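Local structure of B-type flagellar hook-associated protein 2 (Pseudomonas aeruginosa, 5FHY) at residues S47-Q52 and I130-S135. The protein caps the tip of the growing flagellar filament, where it promotes flagellin polymerisation and keeps exported subunits from leaking away unpolymerised. Sequence-based numbering, arbitrary orientation.
Sequences SKIALQ and IKVEVS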
loop_
_atom_site.group_PDB
_atom_site.type_symbol
_atom_site.label_atom_id
_atom_site.label_comp_id
_atom_site.label_asym_id
_atom_site.label_seq_id
_atom_site.Cartn_x
_atom_site.Cartn_y
_atom_site.Cartn_z
ATOM N N SER B 47 18.729 52.248 -18.450
ATOM C CA SER B 47 19.098 52.628 -19.805
ATOM C C SER B 47 19.687 51.455 -20.575
ATOM O O SER B 47 20.423 50.636 -20.020
ATOM C CB SER B 47 20.093 53.789 -19.782
ATOM O OG SER B 47 20.432 54.195 -21.097
ATOM N N LYS B 48 19.361 51.393 -21.861
ATOM C CA LYS B 48 19.919 50.395 -22.765
ATOM C C LYS B 48 19.944 50.990 -24.165
ATOM O O LYS B 48 18.901 51.334 -24.728
ATOM C CB LYS B 48 19.110 49.093 -22.732
ATOM C CG LYS B 48 19.591 48.030 -23.721
ATOM C CD LYS B 48 18.924 46.678 -23.489
ATOM C CE LYS B 48 19.355 45.656 -24.537
ATOM N NZ LYS B 48 18.696 44.330 -24.362
ATOM N N ILE B 49 21.144 51.129 -24.718
ATOM C CA ILE B 49 21.298 51.783 -26.006
ATOM C C ILE B 49 22.025 50.899 -27.002
ATOM O O ILE B 49 22.644 49.899 -26.634
ATOM C CB ILE B 49 22.075 53.106 -25.869
ATOM C CG1 ILE B 49 23.554 52.832 -25.589
ATOM C CG2 ILE B 49 21.469 53.971 -24.775
ATOM C CD1 ILE B 49 24.425 54.059 -25.647
ATOM N N ALA B 50 21.952 51.286 -28.269
ATOM C CA ALA B 50 22.657 50.581 -29.332
ATOM C C ALA B 50 23.388 51.604 -30.186
ATOM O O ALA B 50 22.783 52.551 -30.684
ATOM C CB ALA B 50 21.697 49.760 -30.173
ATOM N N LEU B 51 24.691 51.417 -30.352
ATOM C CA LEU B 51 25.495 52.371 -31.111
ATOM C C LEU B 51 25.393 52.070 -32.600
ATOM O O LEU B 51 24.690 51.144 -32.996
ATOM C CB LEU B 51 26.954 52.352 -30.644
ATOM C CG LEU B 51 27.167 52.522 -29.137
ATOM C CD1 LEU B 51 28.639 52.423 -28.783
ATOM C CD2 LEU B 51 26.569 53.842 -28.643
ATOM N N GLN B 52 26.076 52.863 -33.421
ATOM C CA GLN B 52 26.034 52.671 -34.868
ATOM C C GLN B 52 26.538 51.289 -35.257
ATOM O O GLN B 52 27.429 50.742 -34.605
ATOM C CB GLN B 52 26.871 53.735 -35.587
ATOM C CG GLN B 52 26.174 55.069 -35.771
ATOM C CD GLN B 52 26.997 56.060 -36.575
ATOM O OE1 GLN B 52 27.562 55.716 -37.615
ATOM N NE2 GLN B 52 27.066 57.302 -36.097
ATOM N N ILE B 130 22.603 56.244 -20.463
ATOM C CA ILE B 130 23.996 55.993 -20.811
ATOM C C ILE B 130 24.446 56.979 -21.887
ATOM O O ILE B 130 23.777 57.135 -22.907
ATOM C CB ILE B 130 24.217 54.546 -21.308
ATOM C CG1 ILE B 130 23.697 53.535 -20.286
ATOM C CG2 ILE B 130 25.697 54.289 -21.577
ATOM C CD1 ILE B 130 23.761 52.098 -20.769
ATOM N N LYS B 131 25.576 57.643 -21.657
ATOM C CA LYS B 131 26.107 58.605 -22.620
ATOM C C LYS B 131 27.523 58.228 -23.043
ATOM O O LYS B 131 28.329 57.783 -22.224
ATOM C CB LYS B 131 26.093 60.023 -22.036
ATOM C CG LYS B 131 26.589 61.095 -22.997
ATOM C CD LYS B 131 26.408 62.499 -22.445
ATOM C CE LYS B 131 26.630 63.540 -23.537
ATOM N NZ LYS B 131 26.444 64.945 -23.069
ATOM N N VAL B 132 27.813 58.411 -24.328
ATOM C CA VAL B 132 29.123 58.104 -24.885
ATOM C C VAL B 132 29.706 59.318 -25.603
ATOM O O VAL B 132 29.150 59.785 -26.601
ATOM C CB VAL B 132 29.063 56.922 -25.869
ATOM C CG1 VAL B 132 30.463 56.598 -26.381
ATOM C CG2 VAL B 132 28.437 55.699 -25.201
ATOM N N GLU B 133 30.814 59.835 -25.077
ATOM C CA GLU B 133 31.535 60.945 -25.698
ATOM C C GLU B 133 32.823 60.447 -26.362
ATOM O O GLU B 133 33.547 59.637 -25.785
ATOM C CB GLU B 133 31.857 62.018 -24.655
ATOM C CG GLU B 133 30.686 62.928 -24.307
ATOM C CD GLU B 133 30.896 63.702 -23.013
ATOM O OE1 GLU B 133 31.467 63.131 -22.058
ATOM O OE2 GLU B 133 30.480 64.879 -22.946
ATOM N N VAL B 134 33.111 60.931 -27.570
ATOM C CA VAL B 134 34.240 60.414 -28.342
ATOM C C VAL B 134 35.183 61.509 -28.838
ATOM O O VAL B 134 34.762 62.435 -29.531
ATOM C CB VAL B 134 33.765 59.619 -29.573
ATOM C CG1 VAL B 134 34.968 59.172 -30.403
ATOM C CG2 VAL B 134 32.917 58.424 -29.157
ATOM N N SER B 135 36.460 61.392 -28.485
ATOM C CA SER B 135 37.510 62.211 -29.083
ATOM C C SER B 135 38.298 61.354 -30.069
ATOM O O SER B 135 38.981 60.413 -29.672
ATOM C CB SER B 135 38.440 62.794 -28.016
ATOM O OG SER B 135 37.792 63.801 -27.260
#
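S47, next to strand 48-50, meets I130 where two different β-sheets approach each other, and the pair illustrates how a single polar bond can sit at the edge of an apolar seam. The hydroxyl of S47 lies anti to its own backbone N (chi1 -178°), which carries OG to the backbone N of I130. There the N-H of I130 donates to S47 OG over 3.1 Å, at an angle of 161° and so fairly straight.

I130 can be followed outward from this bond. Its CB stands 3.8 Å from S47 OG. CG1 lies 3.4 Å from S47 OG and also touches S47 CB. CD1 reaches on to the backbone carbonyl, 3.7 Å from S47 O. The other branch, CG2, faces I49 instead, with I49 CD1 at 4.3 Å. I49 CD1 also approaches CG2 of V132, and that same methyl receives L51 CD2 at 4.3 Å, so the seam continues as methyl-to-methyl contacts.

Along 47-51 and 130-132 the side chains alternate: S47, I49 and L51 point toward I130 and V132, while K48 and K131 point away, K48 making a cation-pi contact with Y36 of a second subunit. Strand 48-50 pairs with 114-121, and 130-136 with 65-71, so the buried side chains link two antiparallel sheets in the part of this FliD fragment that includes the flagellin hook IN motif, as in a hydrophobic core between β-sheets.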